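Uncharacterized protein (Thermus thermophilus HB8, PDB 6SCE) is probably a CRISPR defence nuclease that cleaves DNA when a cyclic oligoadenylate signal binds its CARF domains. Local coordinates at residues 53-58 and 147-152; 141-146 and 181-186; 188-193 and 217-222. One frame throughout, in Å; residues are numbered along the deposited sequence.

In the fold
The three contacts follow one path, from a surface contact on helix 44-59 to the bound oligoadenylate of chain B. Contacts 1 and 2 share helix 140-148, and their centres are about 12 Å apart; Glu-149 N lies 2.7 Å from Ala-144 O, a probable backbone hydrogen bond. Contacts 2 and 3, about 10 Å apart centre to centre, sit on neighbouring strands of one sheet, with a probable bond between Val-182 O and Tyr-189 N (2.8 Å). Contacts 1 and 3, about 17 Å apart, meet where Tyr-147 CE2 packs on Gly-220 O. Tyr-143 and Tyr-147 bond to N6 of A2 of chain B, and Gln-222 lies over the base of A1 of chain B.

Contact 1. Residues 53-58 and 147-152; sequences FFRLLS and YLEPLG
Arg-55 reaches out from helix 44-59 and Glu-149 comes to meet it from just beyond helix 140-148, the two side chains crossing at about a right angle. The arginine is stretched out: CG stands anti to the backbone N (chi1 178°) and the chain stays extended as far as NE, which carries the guanidinium clear of its helix. Glu-149 is bent at chi2 (-74°), which folds its carboxylate back. NH2 of Arg-55 makes a long salt bridge, 3.8 Å, to OE2 of Glu-149, with that oxygen at the guanidinium edge, near its plane. The same NH2 is 4.0 Å from Glu-149 OE1, so it faces the carboxylate as a whole, and no hydrogen bond forms. The two planes are turned 71° apart, far from the flat, two-pronged pairing that arginine and carboxylate can make. Arg-55 NE has a second, weak and long ion pair with Glu-59.

A Schellman motif ends the helix, with Gly-152, at positive phi, as C-prime: Gly-152 N bonds to Glu-149 O (3.0 Å) and Glu-153 N to Leu-148 O. Away from the charged pair, Phe-53 and Leu-56 lie on Leu-146. Tyr-147 bonds through OH to Asp-13 and to N6 of A2 of chain B.

Both charged groups are exposed and touch through their ends alone, which implies a loose, solvent-screened attraction whose strength probably depends on the surrounding salt; Arg-55 also touches a crystal neighbour, so its pose may partly reflect the lattice.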
loop_
_atom_site.group_PDB
_atom_site.type_symbol
_atom_site.label_atom_id
_atom_site.label_comp_id
_atom_site.label_asym_id
_atom_site.label_seq_id
_atom_site.Cartn_x
_atom_site.Cartn_y
_atom_site.Cartn_z
ATOM N N PHE A 53 13.374 -7.105 -18.249
ATOM C CA PHE A 53 12.298 -7.080 -19.191
ATOM C C PHE A 53 12.818 -6.631 -20.572
ATOM O O PHE A 53 12.502 -7.248 -21.597
ATOM C CB PHE A 53 11.204 -6.142 -18.682
ATOM C CG PHE A 53 10.079 -5.896 -19.647
ATOM C CD1 PHE A 53 9.421 -6.941 -20.265
ATOM C CD2 PHE A 53 9.647 -4.598 -19.899
ATOM C CE1 PHE A 53 8.380 -6.705 -21.150
ATOM C CE2 PHE A 53 8.571 -4.368 -20.728
ATOM C CZ PHE A 53 7.936 -5.421 -21.366
ATOM N N PHE A 54 13.624 -5.592 -20.592
ATOM C CA PHE A 54 14.194 -5.106 -21.844
ATOM C C PHE A 54 15.132 -6.131 -22.512
ATOM O O PHE A 54 15.112 -6.277 -23.726
ATOM C CB PHE A 54 14.916 -3.770 -21.652
ATOM C CG PHE A 54 13.999 -2.612 -21.336
ATOM C CD1 PHE A 54 12.639 -2.670 -21.615
ATOM C CD2 PHE A 54 14.507 -1.443 -20.766
ATOM C CE1 PHE A 54 11.798 -1.600 -21.330
ATOM C CE2 PHE A 54 13.658 -0.385 -20.487
ATOM C CZ PHE A 54 12.312 -0.470 -20.776
ATOM N N ARG A 55 15.847 -6.890 -21.705
ATOM C CA ARG A 55 16.628 -8.032 -22.194
ATOM C C ARG A 55 15.754 -9.097 -22.846
ATOM O O ARG A 55 16.088 -9.620 -23.902
ATOM C CB ARG A 55 17.466 -8.623 -21.040
ATOM C CG ARG A 55 18.287 -9.843 -21.392
ATOM C CD ARG A 55 18.940 -10.429 -20.143
ATOM N NE ARG A 55 19.576 -11.726 -20.404
ATOM C CZ ARG A 55 20.277 -12.424 -19.510
ATOM N NH1 ARG A 55 20.816 -13.584 -19.861
ATOM N NH2 ARG A 55 20.434 -11.977 -18.265
ATOM N N LEU A 56 14.624 -9.418 -22.231
ATOM C CA LEU A 56 13.677 -10.319 -22.816
ATOM C C LEU A 56 13.127 -9.771 -24.132
ATOM O O LEU A 56 13.071 -10.499 -25.137
ATOM C CB LEU A 56 12.543 -10.597 -21.830
ATOM C CG LEU A 56 11.370 -11.425 -22.299
ATOM C CD1 LEU A 56 11.813 -12.787 -22.801
ATOM C CD2 LEU A 56 10.373 -11.594 -21.161
ATOM N N LEU A 57 12.738 -8.496 -24.162
ATOM C CA LEU A 57 12.286 -7.934 -25.427
ATOM C C LEU A 57 13.348 -8.101 -26.506
ATOM O O LEU A 57 13.033 -8.495 -27.618
ATOM C CB LEU A 57 11.930 -6.458 -25.305
ATOM C CG LEU A 57 10.768 -6.196 -24.353
ATOM C CD1 LEU A 57 10.511 -4.709 -24.305
ATOM C CD2 LEU A 57 9.526 -6.939 -24.802
ATOM N N SER A 58 14.587 -7.793 -26.186
ATOM C CA SER A 58 15.652 -7.936 -27.166
ATOM C C SER A 58 15.759 -9.399 -27.657
ATOM O O SER A 58 15.841 -9.638 -28.857
ATOM C CB SER A 58 16.960 -7.411 -26.597
ATOM O OG SER A 58 18.027 -7.745 -27.451
ATOM N N TYR A 147 11.950 -11.488 -12.555
ATOM C CA TYR A 147 12.013 -11.171 -11.116
ATOM C C TYR A 147 13.234 -11.766 -10.430
ATOM O O TYR A 147 13.936 -11.078 -9.685
ATOM C CB TYR A 147 10.804 -11.723 -10.382
ATOM C CG TYR A 147 9.444 -11.099 -10.696
ATOM C CD1 TYR A 147 9.303 -10.021 -11.574
ATOM C CD2 TYR A 147 8.298 -11.592 -10.078
ATOM C CE1 TYR A 147 8.051 -9.463 -11.812
ATOM C CE2 TYR A 147 7.042 -11.042 -10.317
ATOM C CZ TYR A 147 6.924 -9.975 -11.175
ATOM O OH TYR A 147 5.669 -9.409 -11.399
ATOM N N LEU A 148 13.456 -13.064 -10.621
ATOM C CA LEU A 148 14.457 -13.738 -9.800
ATOM C C LEU A 148 15.877 -13.501 -10.304
ATOM O O LEU A 148 16.767 -13.098 -9.544
ATOM C CB LEU A 148 14.152 -15.214 -9.703
ATOM C CG LEU A 148 12.773 -15.535 -9.156
ATOM C CD1 LEU A 148 12.628 -17.034 -9.031
ATOM C CD2 LEU A 148 12.496 -14.847 -7.825
ATOM N N GLU A 149 16.085 -13.692 -11.594
ATOM C CA GLU A 149 17.398 -13.466 -12.174
ATOM C C GLU A 149 17.932 -12.058 -11.881
ATOM O O GLU A 149 19.061 -11.916 -11.398
ATOM C CB GLU A 149 17.380 -13.772 -13.681
ATOM C CG GLU A 149 18.732 -13.632 -14.366
ATOM C CD GLU A 149 19.169 -12.179 -14.568
ATOM O OE1 GLU A 149 18.313 -11.312 -14.900
ATOM O OE2 GLU A 149 20.388 -11.893 -14.418
ATOM N N PRO A 150 17.149 -10.999 -12.166
ATOM C CA PRO A 150 17.735 -9.682 -11.864
ATOM C C PRO A 150 17.994 -9.399 -10.383
ATOM O O PRO A 150 18.766 -8.519 -10.082
ATOM C CB PRO A 150 16.685 -8.692 -12.399
ATOM C CG PRO A 150 15.437 -9.465 -12.477
ATOM C CD PRO A 150 15.865 -10.858 -12.864
ATOM N N LEU A 151 17.311 -10.095 -9.473
ATOM C CA LEU A 151 17.554 -9.923 -8.049
ATOM C C LEU A 151 18.704 -10.838 -7.542
ATOM O O LEU A 151 18.976 -10.867 -6.354
ATOM C CB LEU A 151 16.291 -10.245 -7.248
ATOM C CG LEU A 151 15.103 -9.277 -7.316
ATOM C CD1 LEU A 151 13.866 -9.898 -6.689
ATOM C CD2 LEU A 151 15.424 -7.960 -6.647
ATOM N N GLY A 152 19.321 -11.606 -8.430
ATOM C CA GLY A 152 20.417 -12.502 -8.070
ATOM C C GLY A 152 19.963 -13.728 -7.288
ATOM O O GLY A 152 20.738 -14.302 -6.517
#

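Contact 2. Residues 141-146 and 181-186; sequences EEYARL and FVVHRG. With nucleotides of chain B.
The Tyr-143 ring meets segment 181-186 and the ligand at its edge, where Gly-186 O and N6 of A2 of chain B both lie in the ring plane, around the hydroxyl. Val-183 comes at this ring obliquely, neither over its face nor at its edge. Phe-181 turns its own ring edge, at CE2, to Tyr-143 CB, 4.0 Å away.

The hydroxyl works in both directions. Tyr-143 OH donates to Gly-186 O over a short 2.6 Å, tilted 31° from the carbonyl plane, and accepts from N6 of A2 of chain B at 3.0 Å in a nearly straight bond (171° at the hydrogen). Giving its proton to the carbonyl leaves the oxygen to receive the exocyclic amine, so the carbonyl probably fixes the rotation of the hydroxyl that meets the base. A chi1 of 176° turns Val-183 so that both methyls lie against one ring carbon: Tyr-143 CD2 is 3.6 Å from Val-183 CG2 and 3.7 Å from Val-183 CG1. Pro-188 and Ala-15 also touch the tyrosine, and the Tyr-147 ring meets it at an inclined angle.

Here helix 140-148 packs against the sheet through one tyrosine, buried along its shaft and polar at its end, and the site is one wall of an adenine-binding pocket, made by this helix and the beta-hairpin turn between strands 179-184 and 187-192, consistent with recognition of cyclic oligoadenylate.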
loop_
_atom_site.group_PDB
_atom_site.type_symbol
_atom_site.label_atom_id
_atom_site.label_comp_id
_atom_site.label_asym_id
_atom_site.label_seq_id
_atom_site.Cartn_x
_atom_site.Cartn_y
_atom_site.Cartn_z
ATOM N N GLU A 141 9.085 -19.810 -15.645
ATOM C CA GLU A 141 10.369 -19.429 -16.220
ATOM C C GLU A 141 10.375 -17.946 -16.615
ATOM O O GLU A 141 11.396 -17.272 -16.496
ATOM C CB GLU A 141 10.657 -20.260 -17.460
ATOM C CG GLU A 141 11.002 -21.700 -17.144
ATOM C CD GLU A 141 9.850 -22.503 -16.593
ATOM O OE1 GLU A 141 8.653 -22.257 -16.963
ATOM O OE2 GLU A 141 10.177 -23.398 -15.753
ATOM N N GLU A 142 9.239 -17.476 -17.098
ATOM C CA GLU A 142 9.105 -16.021 -17.451
ATOM C C GLU A 142 9.231 -15.164 -16.178
ATOM O O GLU A 142 9.948 -14.182 -16.167
ATOM C CB GLU A 142 7.812 -15.801 -18.199
ATOM C CG GLU A 142 7.916 -16.217 -19.661
ATOM C CD GLU A 142 6.611 -16.286 -20.404
ATOM O OE1 GLU A 142 5.557 -16.531 -19.778
ATOM O OE2 GLU A 142 6.624 -16.086 -21.662
ATOM N N TYR A 143 8.541 -15.547 -15.089
ATOM C CA TYR A 143 8.741 -14.841 -13.824
ATOM C C TYR A 143 10.165 -14.907 -13.311
ATOM O O TYR A 143 10.668 -13.928 -12.790
ATOM C CB TYR A 143 7.773 -15.346 -12.763
ATOM C CG TYR A 143 6.438 -14.704 -12.831
ATOM C CD1 TYR A 143 6.281 -13.361 -12.511
ATOM C CD2 TYR A 143 5.326 -15.404 -13.219
ATOM C CE1 TYR A 143 5.042 -12.763 -12.531
ATOM C CE2 TYR A 143 4.078 -14.810 -13.228
ATOM C CZ TYR A 143 3.946 -13.480 -12.903
ATOM O OH TYR A 143 2.694 -12.865 -12.957
ATOM N N ALA A 144 10.824 -16.055 -13.473
ATOM C CA ALA A 144 12.197 -16.188 -13.021
ATOM C C ALA A 144 13.119 -15.240 -13.759
ATOM O O ALA A 144 14.009 -14.608 -13.147
ATOM C CB ALA A 144 12.686 -17.633 -13.159
ATOM N N ARG A 145 12.935 -15.091 -15.063
ATOM C CA ARG A 145 13.852 -14.213 -15.772
ATOM C C ARG A 145 13.529 -12.715 -15.520
ATOM O O ARG A 145 14.413 -11.885 -15.573
ATOM C CB ARG A 145 13.978 -14.578 -17.266
ATOM C CG ARG A 145 12.733 -14.349 -18.088
ATOM C CD ARG A 145 12.966 -14.610 -19.587
ATOM N NE ARG A 145 14.058 -13.801 -20.081
ATOM C CZ ARG A 145 14.782 -14.049 -21.152
ATOM N NH1 ARG A 145 14.487 -15.080 -21.953
ATOM N NH2 ARG A 145 15.771 -13.213 -21.446
ATOM N N LEU A 146 12.271 -12.389 -15.225
ATOM C CA LEU A 146 11.852 -11.001 -14.947
ATOM C C LEU A 146 12.061 -10.560 -13.506
ATOM O O LEU A 146 12.307 -9.386 -13.273
ATOM C CB LEU A 146 10.363 -10.810 -15.291
ATOM C CG LEU A 146 9.987 -10.891 -16.790
ATOM C CD1 LEU A 146 8.502 -10.712 -16.997
ATOM C CD2 LEU A 146 10.774 -9.844 -17.550
ATOM N N PHE A 181 8.479 -20.366 -4.189
ATOM C CA PHE A 181 7.932 -19.411 -5.143
ATOM C C PHE A 181 7.046 -20.185 -6.102
ATOM O O PHE A 181 7.540 -21.045 -6.852
ATOM C CB PHE A 181 9.086 -18.761 -5.900
ATOM C CG PHE A 181 8.642 -17.673 -6.842
ATOM C CD1 PHE A 181 8.272 -16.444 -6.336
ATOM C CD2 PHE A 181 8.623 -17.882 -8.218
ATOM C CE1 PHE A 181 7.863 -15.415 -7.176
ATOM C CE2 PHE A 181 8.226 -16.856 -9.068
ATOM C CZ PHE A 181 7.840 -15.635 -8.547
ATOM N N VAL A 182 5.738 -19.926 -6.068
ATOM C CA VAL A 182 4.790 -20.687 -6.844
ATOM C C VAL A 182 4.168 -19.758 -7.909
ATOM O O VAL A 182 3.763 -18.633 -7.613
ATOM C CB VAL A 182 3.678 -21.307 -5.936
ATOM C CG1 VAL A 182 2.719 -22.185 -6.715
ATOM C CG2 VAL A 182 4.313 -22.132 -4.804
ATOM N N VAL A 183 4.125 -20.230 -9.139
ATOM C CA VAL A 183 3.392 -19.546 -10.235
ATOM C C VAL A 183 2.239 -20.405 -10.670
ATOM O O VAL A 183 2.399 -21.553 -11.085
ATOM C CB VAL A 183 4.300 -19.176 -11.402
ATOM C CG1 VAL A 183 3.489 -18.575 -12.540
ATOM C CG2 VAL A 183 5.375 -18.211 -10.922
ATOM N N HIS A 184 1.055 -19.856 -10.523
ATOM C CA HIS A 184 -0.172 -20.548 -10.844
ATOM C C HIS A 184 -1.059 -19.644 -11.665
ATOM O O HIS A 184 -1.390 -18.530 -11.221
ATOM C CB HIS A 184 -0.900 -20.918 -9.578
ATOM C CG HIS A 184 -2.169 -21.658 -9.829
ATOM N ND1 HIS A 184 -2.191 -22.937 -10.345
ATOM C CD2 HIS A 184 -3.458 -21.300 -9.646
ATOM C CE1 HIS A 184 -3.445 -23.326 -10.479
ATOM N NE2 HIS A 184 -4.234 -22.360 -10.042
ATOM N N ARG A 185 -1.386 -20.116 -12.875
ATOM C CA ARG A 185 -2.246 -19.433 -13.837
ATOM C C ARG A 185 -1.796 -17.969 -14.007
ATOM O O ARG A 185 -2.598 -17.046 -13.973
ATOM C CB ARG A 185 -3.721 -19.531 -13.454
ATOM C CG ARG A 185 -4.208 -20.989 -13.360
ATOM C CD ARG A 185 -5.653 -21.110 -12.909
ATOM N NE ARG A 185 -6.583 -20.615 -13.912
ATOM C CZ ARG A 185 -7.873 -20.321 -13.691
ATOM N NH1 ARG A 185 -8.435 -20.487 -12.494
ATOM N NH2 ARG A 185 -8.624 -19.855 -14.685
ATOM N N GLY A 186 -0.498 -17.795 -14.140
ATOM C CA GLY A 186 0.060 -16.485 -14.443
ATOM C C GLY A 186 0.332 -15.554 -13.285
ATOM O O GLY A 186 0.763 -14.430 -13.527
ATOM P P A B 2 2.906 -0.974 -12.015
ATOM O OP1 A B 2 4.019 -1.550 -11.198
ATOM O OP2 A B 2 3.024 -0.786 -13.504
ATOM O "O5'" A B 2 1.615 -1.890 -11.752
ATOM C "C5'" A B 2 0.458 -1.706 -12.600
ATOM C "C4'" A B 2 -0.607 -2.701 -12.212
ATOM O "O4'" A B 2 -0.129 -4.036 -12.533
ATOM C "C3'" A B 2 -0.998 -2.722 -10.741
ATOM O "O3'" A B 2 -2.408 -2.868 -10.581
ATOM C "C2'" A B 2 -0.298 -3.971 -10.213
ATOM O "O2'" A B 2 -0.988 -4.558 -9.131
ATOM C "C1'" A B 2 -0.354 -4.879 -11.434
ATOM N N9 A B 2 0.607 -5.965 -11.436
ATOM C C8 A B 2 1.774 -6.055 -10.712
ATOM N N7 A B 2 2.387 -7.197 -10.891
ATOM C C5 A B 2 1.574 -7.907 -11.762
ATOM C C6 A B 2 1.673 -9.196 -12.321
ATOM N N6 A B 2 2.635 -10.064 -12.014
ATOM N N1 A B 2 0.703 -9.570 -13.190
ATOM C C2 A B 2 -0.314 -8.726 -13.410
ATOM N N3 A B 2 -0.521 -7.498 -12.933
ATOM C C4 A B 2 0.470 -7.151 -12.100
#

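Contact 3. Residues 188-193 and 217-222; sequences PYWYWV and KRLGGQ. With nucleotides of chain B.
The contact belongs to a beta-alpha-beta unit, strand 187-192, helix 206-220 and strand 225-229, in which the end of the helix packs on its first strand and the turn beyond reaches the bound oligoadenylate. Leu-219 sets CD1 over one face of the Trp-190 indole in a CH-pi contact: the methyl sits 3.5 Å from the centroid of the six-membered ring, only 3° off its normal. Phe-212 stacks with this indole, whose NE1 bonds to Glu-215. Next to it, Pro-188 CG rests on Gly-220 O at 3.7 Å; a side chain at Gly-220 would point toward the strand and come close to Pro-188 CB.

After Gly-221 the chain turns out to Gln-222. Its chi1 of -179° swings CG away from its own N and the chain runs on extended, which lays the amide nearly parallel over the adenine of A1 of chain B. A leucine here would probably lose this flat amide cover, leaving that base freer to tilt. Lys-217 NZ donates to the backbone O of Gln-222 at 3.0 Å from above the carbonyl plane, and over the base Gln-222 OE1 comes within 3.5 Å of C4 of A1 of chain B.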
loop_
_atom_site.group_PDB
_atom_site.type_symbol
_atom_site.label_atom_id
_atom_site.label_comp_id
_atom_site.label_asym_id
_atom_site.label_seq_id
_atom_site.Cartn_x
_atom_site.Cartn_y
_atom_site.Cartn_z
ATOM N N PRO A 188 2.061 -14.882 -9.213
ATOM C CA PRO A 188 3.065 -15.320 -8.268
ATOM C C PRO A 188 2.545 -15.394 -6.845
ATOM O O PRO A 188 1.771 -14.534 -6.415
ATOM C CB PRO A 188 4.126 -14.224 -8.373
ATOM C CG PRO A 188 3.311 -13.001 -8.629
ATOM C CD PRO A 188 2.086 -13.410 -9.362
ATOM N N TYR A 189 3.069 -16.380 -6.123
ATOM C CA TYR A 189 2.744 -16.655 -4.724
ATOM C C TYR A 189 4.037 -17.025 -4.015
ATOM O O TYR A 189 4.889 -17.691 -4.593
ATOM C CB TYR A 189 1.754 -17.820 -4.616
ATOM C CG TYR A 189 0.465 -17.590 -5.359
ATOM C CD1 TYR A 189 0.381 -17.830 -6.724
ATOM C CD2 TYR A 189 -0.661 -17.125 -4.708
ATOM C CE1 TYR A 189 -0.785 -17.608 -7.426
ATOM C CE2 TYR A 189 -1.851 -16.912 -5.396
ATOM C CZ TYR A 189 -1.905 -17.149 -6.757
ATOM O OH TYR A 189 -3.071 -16.905 -7.444
ATOM N N TRP A 190 4.197 -16.557 -2.787
ATOM C CA TRP A 190 5.352 -16.887 -1.944
ATOM C C TRP A 190 4.722 -17.677 -0.781
ATOM O O TRP A 190 3.923 -17.156 -0.022
ATOM C CB TRP A 190 6.026 -15.620 -1.483
ATOM C CG TRP A 190 7.286 -15.765 -0.668
ATOM C CD1 TRP A 190 7.554 -15.153 0.515
ATOM C CD2 TRP A 190 8.440 -16.553 -0.979
ATOM N NE1 TRP A 190 8.808 -15.504 0.976
ATOM C CE2 TRP A 190 9.370 -16.371 0.076
ATOM C CE3 TRP A 190 8.773 -17.399 -2.034
ATOM C CZ2 TRP A 190 10.613 -17.000 0.099
ATOM C CZ3 TRP A 190 10.020 -18.036 -2.016
ATOM C CH2 TRP A 190 10.927 -17.817 -0.963
ATOM N N TYR A 191 5.034 -18.958 -0.743
ATOM C CA TYR A 191 4.311 -19.921 0.088
ATOM C C TYR A 191 5.237 -20.441 1.182
ATOM O O TYR A 191 6.312 -20.958 0.917
ATOM C CB TYR A 191 3.808 -21.039 -0.797
ATOM C CG TYR A 191 2.974 -22.102 -0.124
ATOM C CD1 TYR A 191 3.571 -23.223 0.453
ATOM C CD2 TYR A 191 1.599 -22.022 -0.105
ATOM C CE1 TYR A 191 2.808 -24.229 1.046
ATOM C CE2 TYR A 191 0.836 -23.019 0.505
ATOM C CZ TYR A 191 1.453 -24.123 1.047
ATOM O OH TYR A 191 0.668 -25.089 1.634
ATOM N N TRP A 192 4.780 -20.294 2.416
ATOM C CA TRP A 192 5.574 -20.569 3.631
ATOM C C TRP A 192 5.711 -22.072 3.806
ATOM O O TRP A 192 4.726 -22.797 3.758
ATOM C CB TRP A 192 4.836 -19.938 4.803
ATOM C CG TRP A 192 5.246 -20.211 6.242
ATOM C CD1 TRP A 192 5.132 -21.389 6.916
ATOM C CD2 TRP A 192 5.721 -19.248 7.196
ATOM N NE1 TRP A 192 5.535 -21.224 8.221
ATOM C CE2 TRP A 192 5.893 -19.919 8.422
ATOM C CE3 TRP A 192 6.001 -17.888 7.139
ATOM C CZ2 TRP A 192 6.354 -19.265 9.589
ATOM C CZ3 TRP A 192 6.460 -17.244 8.276
ATOM C CH2 TRP A 192 6.631 -17.944 9.496
ATOM N N VAL A 193 6.944 -22.522 3.978
ATOM C CA VAL A 193 7.226 -23.934 4.233
ATOM C C VAL A 193 8.216 -23.996 5.388
ATOM O O VAL A 193 9.099 -23.138 5.543
ATOM C CB VAL A 193 7.785 -24.673 2.993
ATOM C CG1 VAL A 193 6.703 -24.807 1.940
ATOM C CG2 VAL A 193 9.012 -23.979 2.435
ATOM N N LYS A 217 6.841 -9.455 -1.330
ATOM C CA LYS A 217 6.702 -8.244 -2.182
ATOM C C LYS A 217 7.987 -7.953 -2.932
ATOM O O LYS A 217 7.947 -7.568 -4.115
ATOM C CB LYS A 217 6.258 -7.032 -1.363
ATOM C CG LYS A 217 4.835 -7.085 -0.786
ATOM C CD LYS A 217 3.781 -7.793 -1.644
ATOM C CE LYS A 217 2.396 -7.689 -0.993
ATOM N NZ LYS A 217 1.382 -8.411 -1.798
ATOM N N ARG A 218 9.133 -8.171 -2.294
ATOM C CA ARG A 218 10.417 -8.029 -3.011
ATOM C C ARG A 218 10.601 -9.034 -4.145
ATOM O O ARG A 218 11.000 -8.656 -5.241
ATOM C CB ARG A 218 11.596 -8.137 -2.040
ATOM C CG ARG A 218 12.903 -8.461 -2.739
ATOM C CD ARG A 218 14.116 -8.341 -1.820
ATOM N NE ARG A 218 15.346 -8.585 -2.582
ATOM C CZ ARG A 218 15.807 -9.787 -2.921
ATOM N NH1 ARG A 218 15.176 -10.892 -2.531
ATOM N NH2 ARG A 218 16.937 -9.892 -3.626
ATOM N N LEU A 219 10.354 -10.320 -3.877
ATOM C CA LEU A 219 10.493 -11.372 -4.855
ATOM C C LEU A 219 9.512 -11.283 -6.011
ATOM O O LEU A 219 9.907 -11.463 -7.164
ATOM C CB LEU A 219 10.311 -12.757 -4.202
ATOM C CG LEU A 219 11.479 -13.136 -3.275
ATOM C CD1 LEU A 219 11.194 -14.414 -2.545
ATOM C CD2 LEU A 219 12.788 -13.261 -4.043
ATOM N N GLY A 220 8.236 -11.078 -5.691
ATOM C CA GLY A 220 7.174 -11.238 -6.657
ATOM C C GLY A 220 6.347 -10.006 -6.944
ATOM O O GLY A 220 5.376 -10.082 -7.693
ATOM N N GLY A 221 6.706 -8.902 -6.310
ATOM C CA GLY A 221 6.024 -7.630 -6.510
ATOM C C GLY A 221 4.721 -7.432 -5.780
ATOM O O GLY A 221 4.314 -8.194 -4.895
ATOM N N GLN A 222 4.046 -6.375 -6.187
ATOM C CA GLN A 222 2.897 -5.848 -5.483
ATOM C C GLN A 222 1.783 -6.850 -5.319
ATOM O O GLN A 222 1.088 -6.815 -4.303
ATOM C CB GLN A 222 2.424 -4.618 -6.244
ATOM C CG GLN A 222 1.262 -3.880 -5.692
ATOM C CD GLN A 222 0.979 -2.569 -6.444
ATOM O OE1 GLN A 222 1.649 -2.196 -7.427
ATOM N NE2 GLN A 222 0.028 -1.845 -5.928
ATOM P P A B 1 -1.667 3.617 -8.641
ATOM O OP1 A B 1 -2.428 4.665 -9.393
ATOM O OP2 A B 1 -2.441 2.394 -8.194
ATOM O "O5'" A B 1 -0.438 3.200 -9.568
ATOM C "C5'" A B 1 0.198 1.931 -9.439
ATOM C "C4'" A B 1 1.635 2.080 -9.878
ATOM O "O4'" A B 1 2.372 2.819 -8.867
ATOM C "C3'" A B 1 2.356 0.742 -10.069
ATOM O "O3'" A B 1 2.376 0.446 -11.472
ATOM C "C2'" A B 1 3.741 1.010 -9.462
ATOM O "O2'" A B 1 4.629 1.545 -10.419
ATOM C "C1'" A B 1 3.432 2.031 -8.375
ATOM N N9 A B 1 3.016 1.456 -7.093
ATOM C C8 A B 1 1.949 1.855 -6.339
ATOM N N7 A B 1 1.836 1.162 -5.234
ATOM C C5 A B 1 2.901 0.276 -5.257
ATOM C C6 A B 1 3.321 -0.724 -4.361
ATOM N N6 A B 1 2.680 -1.007 -3.230
ATOM N N1 A B 1 4.433 -1.430 -4.685
ATOM C C2 A B 1 5.054 -1.138 -5.837
ATOM N N3 A B 1 4.738 -0.231 -6.761
ATOM C C4 A B 1 3.636 0.450 -6.406
ATOM P P A B 2 2.906 -0.974 -12.015
ATOM O OP1 A B 2 4.019 -1.550 -11.198
ATOM O OP2 A B 2 3.024 -0.786 -13.504
ATOM O "O5'" A B 2 1.615 -1.890 -11.752
ATOM C "C5'" A B 2 0.458 -1.706 -12.600
ATOM C "C4'" A B 2 -0.607 -2.701 -12.212
ATOM O "O4'" A B 2 -0.129 -4.036 -12.533
ATOM C "C3'" A B 2 -0.998 -2.722 -10.741
ATOM O "O3'" A B 2 -2.408 -2.868 -10.581
ATOM C "C2'" A B 2 -0.298 -3.971 -10.213
ATOM O "O2'" A B 2 -0.988 -4.558 -9.131
ATOM C "C1'" A B 2 -0.354 -4.879 -11.434
ATOM N N9 A B 2 0.607 -5.965 -11.436
ATOM C C8 A B 2 1.774 -6.055 -10.712
ATOM N N7 A B 2 2.387 -7.197 -10.891
ATOM C C5 A B 2 1.574 -7.907 -11.762
ATOM C C6 A B 2 1.673 -9.196 -12.321
ATOM N N6 A B 2 2.635 -10.064 -12.014
ATOM N N1 A B 2 0.703 -9.570 -13.190
ATOM C C2 A B 2 -0.314 -8.726 -13.410
ATOM N N3 A B 2 -0.521 -7.498 -12.933
ATOM C C4 A B 2 0.470 -7.151 -12.100
#